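Local coordinates for scarecrow-like protein 3 (Arabidopsis thaliana, PDB 6KPB) that probably acts as a nuclear transcription factor of the GRAS family in plant development and binds zinc finger proteins of the IDD group, among them JACKDAW/IDD10, at residues Thr92-Phe100 with Leu364-Phe375; Ser342-Ser353 with Pro473-Cys482. All coordinates share one frame; numbering follows the deposited sequence.

The two contacts, centres about 26 Å apart and on opposite sides of the chain's centre, lie in a helical part (contact 1) and in the Rossmann-like sheet (contact 2) of the GRAS domain. Their segments alternate along the chain, and strand 345-351 is followed, after a short loop, by helix 360-381, so consecutive elements connect the helical part to the sheet. They also meet physically: Thr370 OG1 lies 3.2 Å from Ser353 OG, probably hydrogen-bonded, and Leu374 CD2 packs 3.8 Å from Leu474 CD1. The bound peptide packs on Thr92, Met93, Tyr369 and Ala372 of contact 1, whereas contact 2 is internal to the subunit.

Contact 1 (Thr92-Phe100 with Leu364-Phe375); sequences TMQRIAAYF and LLESLYTYAALF
Two helices of the GRAS helical bundle, 92-109 from the first leucine repeat and 360-381 from the PFYRE region, pack here through Ile96, Phe100, Leu368 and Phe375. Their local axes come within 10.0 Å and run at 132°, nearer antiparallel than parallel. Phe375 is a knob in the hole formed by Thr92, Arg95, Ile96 and Tyr99. Ile96 CD1 lies over one face of the Phe375 ring, 3.7 Å from the centroid, a CH-pi contact offset toward the rim; Arg95 CB approaches the edge. The CG1 branch of Ile96 (chi1 -75°) carries CD1 to that face, while CG2, anti to the backbone N, is the methyl that reaches Leu368 CD2, 3.9 Å away. That same Leu368 methyl stands almost on the normal of the Phe100 ring, 3.6 Å from the centroid. Ser367 OG meets this ring at its edge, 3.4 Å from Phe100 CE2, while hydrogen-bonding to Arg363 O. The rings of Tyr99 and Phe375 meet obliquely, planes at 57°. Helix 387-406 flanks the pair, and the bound peptide packs on Thr92 and Ala372. A knob-into-hole aromatic with methyls over ring faces is found in the apolar core of a helical bundle.

Contact 2 (Ser342-Ser353 with Pro473-Cys482); sequences SPKVMVVTEQDS and PLYSVSAWRC
Backbone amides and carbonyls of Met346, Val348 and Glu350 pair with those of Trp480, Ser478 and Ser476 in three antiparallel hydrogen-bonded pairs. Met346 N to Trp480 O is 2.6 Å, whereas the return bond from Trp480 N is more bent, 135° at the hydrogen. The ladder ends with Asp352 N to Leu474 O, 2.9 Å, whose donor stands 51° out of the carbonyl plane.

Met346, Val348, Ser478 and Trp480 share one face of the sheet. There the Trp480 indole meets Val348 obliquely, with Met346 O at its edge: Trp480 CD1 is 4.0 Å from Val348 CG2, and Trp480 NE1 donates to Ser478 OG at 2.7 Å, which helps hold the ring's rotation. Placing that hydroxyl between the backbone N and the carbonyl carbon (chi1 60°) brings it to the indole. A leucine in place of Trp480 would probably leave Ser478 OG without its indole donor and open a gap beside Val348. Val347, Thr349, Val477 and Ala479 occupy the other face; Thr349 OG1 lies alongside Val477 CG2 at 3.8 Å and hydrogen-bonds to Ser149.

The pairing joins strand 345-351, parallel to 251-257 in the Rossmann-like sheet, to the antiparallel SAW strand 472-482, where Leu474 and Tyr475 opposite Ile467 form a classic beta bulge. Gln351 and Tyr475 run alongside each other in the same direction, Gln351 CG touching Tyr475 CE2 at 3.6 Å.

Farther out, helix 145-160 packs on Val345 and Val347, and Phe431 touches Met346 and Trp480. Lys418 forms a salt bridge with Asp352, and His261 hydrogen-bonds to Glu350.

Contact 1 (Thr92-Phe100 with Leu364-Phe375)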
loop_
_atom_site.group_PDB
_atom_site.type_symbol
_atom_site.label_atom_id
_atom_site.label_comp_id
_atom_site.label_asym_id
_atom_site.label_seq_id
_atom_site.Cartn_x
_atom_site.Cartn_y
_atom_site.Cartn_z
ATOM N N THR A 92 -21.813 -9.580 -8.227
ATOM C CA THR A 92 -21.029 -9.163 -9.388
ATOM C C THR A 92 -21.170 -7.669 -9.649
ATOM O O THR A 92 -20.175 -6.970 -9.877
ATOM C CB THR A 92 -21.455 -9.963 -10.619
ATOM O OG1 THR A 92 -21.426 -11.359 -10.310
ATOM C CG2 THR A 92 -20.523 -9.688 -11.795
ATOM N N MET A 93 -22.403 -7.158 -9.621
ATOM C CA MET A 93 -22.616 -5.745 -9.917
ATOM C C MET A 93 -22.051 -4.848 -8.824
ATOM O O MET A 93 -21.565 -3.750 -9.118
ATOM C CB MET A 93 -24.104 -5.466 -10.119
ATOM C CG MET A 93 -24.362 -4.248 -10.978
ATOM S SD MET A 93 -23.611 -4.438 -12.607
ATOM C CE MET A 93 -23.110 -2.755 -12.955
ATOM N N GLN A 94 -22.097 -5.292 -7.566
ATOM C CA GLN A 94 -21.493 -4.513 -6.491
ATOM C C GLN A 94 -19.984 -4.429 -6.662
ATOM O O GLN A 94 -19.380 -3.378 -6.415
ATOM C CB GLN A 94 -21.838 -5.123 -5.134
ATOM C CG GLN A 94 -23.322 -5.207 -4.850
ATOM C CD GLN A 94 -23.621 -5.665 -3.437
ATOM O OE1 GLN A 94 -23.843 -6.851 -3.188
ATOM N NE2 GLN A 94 -23.637 -4.723 -2.501
ATOM N N ARG A 95 -19.355 -5.529 -7.076
ATOM C CA ARG A 95 -17.912 -5.522 -7.287
ATOM C C ARG A 95 -17.546 -4.680 -8.504
ATOM O O ARG A 95 -16.617 -3.866 -8.448
ATOM C CB ARG A 95 -17.405 -6.958 -7.428
ATOM C CG ARG A 95 -17.684 -7.821 -6.196
ATOM C CD ARG A 95 -17.674 -9.308 -6.525
ATOM N NE ARG A 95 -16.440 -9.971 -6.110
ATOM C CZ ARG A 95 -16.286 -10.603 -4.951
ATOM N NH1 ARG A 95 -17.288 -10.656 -4.086
ATOM N NH2 ARG A 95 -15.129 -11.181 -4.655
ATOM N N ILE A 96 -18.281 -4.849 -9.606
ATOM C CA ILE A 96 -18.055 -4.028 -10.797
ATOM C C ILE A 96 -18.181 -2.550 -10.455
ATOM O O ILE A 96 -17.310 -1.738 -10.791
ATOM C CB ILE A 96 -19.034 -4.427 -11.917
ATOM C CG1 ILE A 96 -18.612 -5.746 -12.564
ATOM C CG2 ILE A 96 -19.127 -3.322 -12.963
ATOM C CD1 ILE A 96 -17.483 -5.600 -13.557
ATOM N N ALA A 97 -19.267 -2.182 -9.772
ATOM C CA ALA A 97 -19.479 -0.784 -9.414
ATOM C C ALA A 97 -18.352 -0.246 -8.544
ATOM O O ALA A 97 -17.991 0.928 -8.661
ATOM C CB ALA A 97 -20.821 -0.622 -8.705
ATOM N N ALA A 98 -17.773 -1.087 -7.681
ATOM C CA ALA A 98 -16.728 -0.613 -6.777
ATOM C C ALA A 98 -15.498 -0.141 -7.544
ATOM O O ALA A 98 -14.920 0.903 -7.220
ATOM C CB ALA A 98 -16.350 -1.714 -5.788
ATOM N N TYR A 99 -15.085 -0.893 -8.565
ATOM C CA TYR A 99 -13.873 -0.533 -9.293
ATOM C C TYR A 99 -14.113 0.591 -10.293
ATOM O O TYR A 99 -13.220 1.414 -10.519
ATOM C CB TYR A 99 -13.298 -1.769 -9.987
ATOM C CG TYR A 99 -12.886 -2.831 -8.999
ATOM C CD1 TYR A 99 -11.715 -2.705 -8.266
ATOM C CD2 TYR A 99 -13.677 -3.949 -8.782
ATOM C CE1 TYR A 99 -11.342 -3.665 -7.346
ATOM C CE2 TYR A 99 -13.313 -4.914 -7.866
ATOM C CZ TYR A 99 -12.143 -4.768 -7.151
ATOM O OH TYR A 99 -11.774 -5.730 -6.239
ATOM N N PHE A 100 -15.307 0.657 -10.888
ATOM C CA PHE A 100 -15.627 1.801 -11.736
ATOM C C PHE A 100 -15.868 3.058 -10.913
ATOM O O PHE A 100 -15.564 4.164 -11.374
ATOM C CB PHE A 100 -16.844 1.493 -12.608
ATOM C CG PHE A 100 -16.540 0.598 -13.778
ATOM C CD1 PHE A 100 -16.600 -0.778 -13.647
ATOM C CD2 PHE A 100 -16.196 1.135 -15.007
ATOM C CE1 PHE A 100 -16.320 -1.603 -14.719
ATOM C CE2 PHE A 100 -15.913 0.316 -16.084
ATOM C CZ PHE A 100 -15.976 -1.056 -15.939
ATOM N N LEU A 364 -16.539 3.940 -21.131
ATOM C CA LEU A 364 -17.276 3.431 -19.980
ATOM C C LEU A 364 -18.343 2.430 -20.402
ATOM O O LEU A 364 -18.522 1.396 -19.749
ATOM C CB LEU A 364 -17.906 4.586 -19.203
ATOM C CG LEU A 364 -18.808 4.168 -18.041
ATOM C CD1 LEU A 364 -18.030 3.334 -17.040
ATOM C CD2 LEU A 364 -19.420 5.378 -17.365
ATOM N N LEU A 365 -19.059 2.715 -21.491
ATOM C CA LEU A 365 -20.126 1.822 -21.930
ATOM C C LEU A 365 -19.577 0.457 -22.327
ATOM O O LEU A 365 -20.078 -0.580 -21.880
ATOM C CB LEU A 365 -20.897 2.450 -23.091
ATOM C CG LEU A 365 -21.919 3.520 -22.704
ATOM C CD1 LEU A 365 -22.630 4.061 -23.933
ATOM C CD2 LEU A 365 -22.920 2.957 -21.706
ATOM N N GLU A 366 -18.536 0.439 -23.161
ATOM C CA GLU A 366 -17.999 -0.832 -23.639
ATOM C C GLU A 366 -17.290 -1.593 -22.525
ATOM O O GLU A 366 -17.490 -2.802 -22.365
ATOM C CB GLU A 366 -17.057 -0.594 -24.821
ATOM C CG GLU A 366 -17.776 -0.478 -26.153
ATOM C CD GLU A 366 -18.616 -1.703 -26.463
ATOM O OE1 GLU A 366 -18.041 -2.804 -26.591
ATOM O OE2 GLU A 366 -19.853 -1.566 -26.565
ATOM N N SER A 367 -16.454 -0.902 -21.743
ATOM C CA SER A 367 -15.716 -1.582 -20.683
ATOM C C SER A 367 -16.652 -2.168 -19.634
ATOM O O SER A 367 -16.334 -3.198 -19.027
ATOM C CB SER A 367 -14.720 -0.624 -20.028
ATOM O OG SER A 367 -15.383 0.500 -19.473
ATOM N N LEU A 368 -17.804 -1.533 -19.404
ATOM C CA LEU A 368 -18.787 -2.107 -18.490
ATOM C C LEU A 368 -19.252 -3.473 -18.976
ATOM O O LEU A 368 -19.385 -4.410 -18.182
ATOM C CB LEU A 368 -19.977 -1.161 -18.328
ATOM C CG LEU A 368 -19.874 -0.097 -17.232
ATOM C CD1 LEU A 368 -21.101 0.801 -17.235
ATOM C CD2 LEU A 368 -19.690 -0.753 -15.873
ATOM N N TYR A 369 -19.486 -3.610 -20.283
ATOM C CA TYR A 369 -19.926 -4.893 -20.824
ATOM C C TYR A 369 -18.808 -5.926 -20.792
ATOM O O TYR A 369 -19.047 -7.097 -20.475
ATOM C CB TYR A 369 -20.451 -4.712 -22.247
ATOM C CG TYR A 369 -21.865 -4.184 -22.317
ATOM C CD1 TYR A 369 -22.949 -5.051 -22.320
ATOM C CD2 TYR A 369 -22.116 -2.822 -22.380
ATOM C CE1 TYR A 369 -24.245 -4.574 -22.384
ATOM C CE2 TYR A 369 -23.407 -2.334 -22.443
ATOM C CZ TYR A 369 -24.468 -3.215 -22.445
ATOM O OH TYR A 369 -25.755 -2.733 -22.509
ATOM N N THR A 370 -17.579 -5.514 -21.120
ATOM C CA THR A 370 -16.468 -6.460 -21.158
ATOM C C THR A 370 -16.181 -7.027 -19.774
ATOM O O THR A 370 -16.118 -8.248 -19.592
ATOM C CB THR A 370 -15.218 -5.785 -21.729
ATOM O OG1 THR A 370 -15.475 -5.343 -23.068
ATOM C CG2 THR A 370 -14.047 -6.758 -21.739
ATOM N N TYR A 371 -16.012 -6.154 -18.782
ATOM C CA TYR A 371 -15.643 -6.617 -17.451
ATOM C C TYR A 371 -16.819 -7.204 -16.684
ATOM O O TYR A 371 -16.599 -7.949 -15.724
ATOM C CB TYR A 371 -14.995 -5.477 -16.664
ATOM C CG TYR A 371 -13.630 -5.124 -17.204
ATOM C CD1 TYR A 371 -12.504 -5.840 -16.816
ATOM C CD2 TYR A 371 -13.469 -4.102 -18.128
ATOM C CE1 TYR A 371 -11.254 -5.533 -17.320
ATOM C CE2 TYR A 371 -12.223 -3.787 -18.636
ATOM C CZ TYR A 371 -11.120 -4.507 -18.229
ATOM O OH TYR A 371 -9.878 -4.196 -18.734
ATOM N N ALA A 372 -18.057 -6.901 -17.084
ATOM C CA ALA A 372 -19.192 -7.632 -16.532
ATOM C C ALA A 372 -19.105 -9.106 -16.894
ATOM O O ALA A 372 -19.441 -9.976 -16.083
ATOM C CB ALA A 372 -20.509 -7.035 -17.029
ATOM N N ALA A 373 -18.648 -9.403 -18.112
ATOM C CA ALA A 373 -18.445 -10.790 -18.513
ATOM C C ALA A 373 -17.295 -11.422 -17.739
ATOM O O ALA A 373 -17.420 -12.539 -17.224
ATOM C CB ALA A 373 -18.192 -10.865 -20.020
ATOM N N LEU A 374 -16.163 -10.717 -17.642
ATOM C CA LEU A 374 -15.014 -11.255 -16.918
ATOM C C LEU A 374 -15.336 -11.469 -15.444
ATOM O O LEU A 374 -14.990 -12.506 -14.870
ATOM C CB LEU A 374 -13.812 -10.327 -17.080
ATOM C CG LEU A 374 -13.109 -10.392 -18.437
ATOM C CD1 LEU A 374 -12.180 -9.205 -18.619
ATOM C CD2 LEU A 374 -12.344 -11.701 -18.570
ATOM N N PHE A 375 -16.004 -10.498 -14.814
ATOM C CA PHE A 375 -16.456 -10.683 -13.440
ATOM C C PHE A 375 -17.535 -11.750 -13.329
ATOM O O PHE A 375 -17.763 -12.271 -12.232
ATOM C CB PHE A 375 -16.975 -9.362 -12.870
ATOM C CG PHE A 375 -15.896 -8.458 -12.340
ATOM C CD1 PHE A 375 -14.928 -7.937 -13.185
ATOM C CD2 PHE A 375 -15.858 -8.117 -10.997
ATOM C CE1 PHE A 375 -13.940 -7.101 -12.699
ATOM C CE2 PHE A 375 -14.872 -7.283 -10.506
ATOM C CZ PHE A 375 -13.913 -6.774 -11.359
#

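Contact 2 (Ser342-Ser353 with Pro473-Cys482)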
loop_
_atom_site.group_PDB
_atom_site.type_symbol
_atom_site.label_atom_id
_atom_site.label_comp_id
_atom_site.label_asym_id
_atom_site.label_seq_id
_atom_site.Cartn_x
_atom_site.Cartn_y
_atom_site.Cartn_z
ATOM N N SER A 342 12.954 -9.432 -39.578
ATOM C CA SER A 342 12.587 -10.575 -40.403
ATOM C C SER A 342 12.209 -11.812 -39.579
ATOM O O SER A 342 12.820 -12.872 -39.732
ATOM C CB SER A 342 13.714 -10.919 -41.371
ATOM O OG SER A 342 14.812 -11.481 -40.681
ATOM N N PRO A 343 11.205 -11.717 -38.706
ATOM C CA PRO A 343 10.773 -12.921 -37.989
ATOM C C PRO A 343 10.054 -13.875 -38.927
ATOM O O PRO A 343 9.357 -13.458 -39.854
ATOM C CB PRO A 343 9.832 -12.374 -36.912
ATOM C CG PRO A 343 9.279 -11.136 -37.508
ATOM C CD PRO A 343 10.416 -10.542 -38.300
ATOM N N LYS A 344 10.236 -15.172 -38.679
ATOM C CA LYS A 344 9.526 -16.166 -39.475
ATOM C C LYS A 344 8.054 -16.228 -39.094
ATOM O O LYS A 344 7.215 -16.590 -39.926
ATOM C CB LYS A 344 10.184 -17.536 -39.318
ATOM C CG LYS A 344 10.453 -18.233 -40.640
ATOM C CD LYS A 344 11.123 -19.576 -40.433
ATOM C CE LYS A 344 11.110 -20.384 -41.716
ATOM N NZ LYS A 344 11.798 -21.691 -41.554
ATOM N N VAL A 345 7.724 -15.876 -37.854
ATOM C CA VAL A 345 6.335 -15.772 -37.422
ATOM C C VAL A 345 6.268 -14.802 -36.251
ATOM O O VAL A 345 7.166 -14.761 -35.405
ATOM C CB VAL A 345 5.744 -17.153 -37.052
ATOM C CG1 VAL A 345 6.384 -17.709 -35.783
ATOM C CG2 VAL A 345 4.231 -17.064 -36.897
ATOM N N MET A 346 5.210 -13.996 -36.224
ATOM C CA MET A 346 4.873 -13.178 -35.070
ATOM C C MET A 346 3.491 -13.580 -34.584
ATOM O O MET A 346 2.538 -13.608 -35.370
ATOM C CB MET A 346 4.901 -11.683 -35.400
ATOM C CG MET A 346 4.477 -10.803 -34.232
ATOM S SD MET A 346 4.621 -9.038 -34.567
ATOM C CE MET A 346 3.357 -8.819 -35.818
ATOM N N VAL A 347 3.384 -13.895 -33.299
ATOM C CA VAL A 347 2.124 -14.305 -32.696
ATOM C C VAL A 347 1.674 -13.210 -31.740
ATOM O O VAL A 347 2.453 -12.748 -30.896
ATOM C CB VAL A 347 2.252 -15.667 -31.991
ATOM C CG1 VAL A 347 2.492 -16.762 -33.021
ATOM C CG2 VAL A 347 3.380 -15.653 -30.981
ATOM N N VAL A 348 0.424 -12.780 -31.888
ATOM C CA VAL A 348 -0.114 -11.641 -31.153
ATOM C C VAL A 348 -1.337 -12.102 -30.376
ATOM O O VAL A 348 -2.283 -12.649 -30.959
ATOM C CB VAL A 348 -0.474 -10.478 -32.090
ATOM C CG1 VAL A 348 -1.052 -9.321 -31.292
ATOM C CG2 VAL A 348 0.746 -10.033 -32.889
ATOM N N THR A 349 -1.319 -11.879 -29.064
ATOM C CA THR A 349 -2.477 -12.088 -28.206
ATOM C C THR A 349 -2.878 -10.737 -27.632
ATOM O O THR A 349 -2.068 -10.073 -26.976
ATOM C CB THR A 349 -2.176 -13.086 -27.087
ATOM O OG1 THR A 349 -1.840 -14.357 -27.656
ATOM C CG2 THR A 349 -3.387 -13.250 -26.181
ATOM N N GLU A 350 -4.120 -10.330 -27.885
ATOM C CA GLU A 350 -4.594 -9.012 -27.495
ATOM C C GLU A 350 -6.022 -9.105 -26.981
ATOM O O GLU A 350 -6.767 -10.028 -27.323
ATOM C CB GLU A 350 -4.534 -8.021 -28.666
ATOM C CG GLU A 350 -3.228 -7.261 -28.775
ATOM C CD GLU A 350 -2.994 -6.349 -27.588
ATOM O OE1 GLU A 350 -1.822 -6.172 -27.193
ATOM O OE2 GLU A 350 -3.985 -5.815 -27.048
ATOM N N GLN A 351 -6.393 -8.133 -26.150
ATOM C CA GLN A 351 -7.794 -7.964 -25.793
ATOM C C GLN A 351 -8.608 -7.665 -27.044
ATOM O O GLN A 351 -8.140 -6.987 -27.963
ATOM C CB GLN A 351 -7.966 -6.831 -24.777
ATOM C CG GLN A 351 -7.603 -7.187 -23.341
ATOM C CD GLN A 351 -6.140 -6.946 -23.029
ATOM O OE1 GLN A 351 -5.324 -6.746 -23.930
ATOM N NE2 GLN A 351 -5.802 -6.956 -21.747
ATOM N N ASP A 352 -9.832 -8.180 -27.081
ATOM C CA ASP A 352 -10.718 -7.988 -28.220
ATOM C C ASP A 352 -11.925 -7.166 -27.778
ATOM O O ASP A 352 -13.055 -7.656 -27.720
ATOM C CB ASP A 352 -11.145 -9.332 -28.808
ATOM C CG ASP A 352 -11.604 -9.215 -30.246
ATOM O OD1 ASP A 352 -11.960 -8.094 -30.665
ATOM O OD2 ASP A 352 -11.581 -10.234 -30.967
ATOM N N SER A 353 -11.674 -5.897 -27.466
ATOM C CA SER A 353 -12.724 -4.979 -27.057
ATOM C C SER A 353 -12.312 -3.566 -27.437
ATOM O O SER A 353 -11.131 -3.220 -27.398
ATOM C CB SER A 353 -12.996 -5.062 -25.551
ATOM O OG SER A 353 -13.355 -6.375 -25.164
ATOM N N PRO A 473 -16.858 -11.455 -26.699
ATOM C CA PRO A 473 -15.435 -11.631 -27.016
ATOM C C PRO A 473 -14.551 -11.034 -25.933
ATOM O O PRO A 473 -14.867 -9.996 -25.346
ATOM C CB PRO A 473 -15.269 -10.882 -28.345
ATOM C CG PRO A 473 -16.655 -10.752 -28.897
ATOM C CD PRO A 473 -17.552 -10.638 -27.705
ATOM N N LEU A 474 -13.429 -11.702 -25.673
ATOM C CA LEU A 474 -12.493 -11.277 -24.639
ATOM C C LEU A 474 -11.085 -11.069 -25.171
ATOM O O LEU A 474 -10.500 -10.000 -24.954
ATOM C CB LEU A 474 -12.471 -12.303 -23.494
ATOM C CG LEU A 474 -13.773 -12.492 -22.715
ATOM C CD1 LEU A 474 -13.593 -13.544 -21.633
ATOM C CD2 LEU A 474 -14.243 -11.173 -22.115
ATOM N N TYR A 475 -10.515 -12.058 -25.856
ATOM C CA TYR A 475 -9.152 -11.958 -26.354
ATOM C C TYR A 475 -9.067 -12.591 -27.733
ATOM O O TYR A 475 -9.866 -13.460 -28.090
ATOM C CB TYR A 475 -8.148 -12.640 -25.417
ATOM C CG TYR A 475 -8.122 -12.090 -24.012
ATOM C CD1 TYR A 475 -9.004 -12.557 -23.047
ATOM C CD2 TYR A 475 -7.206 -11.114 -23.645
ATOM C CE1 TYR A 475 -8.979 -12.063 -21.758
ATOM C CE2 TYR A 475 -7.174 -10.612 -22.359
ATOM C CZ TYR A 475 -8.062 -11.090 -21.420
ATOM O OH TYR A 475 -8.029 -10.590 -20.138
ATOM N N SER A 476 -8.074 -12.151 -28.502
ATOM C CA SER A 476 -7.803 -12.686 -29.825
ATOM C C SER A 476 -6.374 -13.212 -29.890
ATOM O O SER A 476 -5.489 -12.746 -29.167
ATOM C CB SER A 476 -8.021 -11.624 -30.914
ATOM O OG SER A 476 -7.147 -10.520 -30.744
ATOM N N VAL A 477 -6.161 -14.204 -30.755
ATOM C CA VAL A 477 -4.841 -14.766 -31.017
ATOM C C VAL A 477 -4.653 -14.836 -32.527
ATOM O O VAL A 477 -5.513 -15.370 -33.236
ATOM C CB VAL A 477 -4.666 -16.161 -30.386
ATOM C CG1 VAL A 477 -3.257 -16.681 -30.627
ATOM C CG2 VAL A 477 -4.974 -16.118 -28.895
ATOM N N SER A 478 -3.534 -14.302 -33.015
ATOM C CA SER A 478 -3.295 -14.234 -34.450
ATOM C C SER A 478 -1.810 -14.409 -34.734
ATOM O O SER A 478 -0.956 -13.986 -33.949
ATOM C CB SER A 478 -3.792 -12.908 -35.037
ATOM O OG SER A 478 -3.141 -11.804 -34.433
ATOM N N ALA A 479 -1.513 -15.027 -35.875
ATOM C CA ALA A 479 -0.148 -15.301 -36.303
ATOM C C ALA A 479 0.138 -14.571 -37.607
ATOM O O ALA A 479 -0.737 -14.460 -38.473
ATOM C CB ALA A 479 0.083 -16.806 -36.477
ATOM N N TRP A 480 1.368 -14.075 -37.748
ATOM C CA TRP A 480 1.728 -13.221 -38.871
ATOM C C TRP A 480 3.140 -13.538 -39.342
ATOM O O TRP A 480 4.014 -13.898 -38.550
ATOM C CB TRP A 480 1.624 -11.738 -38.491
ATOM C CG TRP A 480 0.321 -11.394 -37.847
ATOM C CD1 TRP A 480 0.008 -11.496 -36.520
ATOM C CD2 TRP A 480 -0.855 -10.905 -38.500
ATOM N NE1 TRP A 480 -1.290 -11.098 -36.309
ATOM C CE2 TRP A 480 -1.842 -10.730 -37.509
ATOM C CE3 TRP A 480 -1.170 -10.595 -39.826
ATOM C CZ2 TRP A 480 -3.119 -10.259 -37.803
ATOM C CZ3 TRP A 480 -2.439 -10.129 -40.116
ATOM C CH2 TRP A 480 -3.397 -9.965 -39.109
ATOM N N ARG A 481 3.350 -13.395 -40.650
ATOM C CA ARG A 481 4.653 -13.551 -41.275
ATOM C C ARG A 481 4.962 -12.307 -42.096
ATOM O O ARG A 481 4.067 -11.535 -42.447
ATOM C CB ARG A 481 4.710 -14.787 -42.179
ATOM C CG ARG A 481 3.796 -14.672 -43.385
ATOM C CD ARG A 481 4.083 -15.731 -44.430
ATOM N NE ARG A 481 4.325 -15.130 -45.740
ATOM C CZ ARG A 481 3.367 -14.680 -46.544
ATOM N NH1 ARG A 481 3.679 -14.148 -47.718
ATOM N NH2 ARG A 481 2.095 -14.757 -46.172
ATOM N N CYS A 482 6.240 -12.129 -42.416
ATOM C CA CYS A 482 6.683 -10.945 -43.139
ATOM C C CYS A 482 6.355 -11.061 -44.622
ATOM O O CYS A 482 6.596 -12.101 -45.242
ATOM C CB CYS A 482 8.183 -10.738 -42.948
ATOM S SG CYS A 482 8.660 -10.316 -41.266
#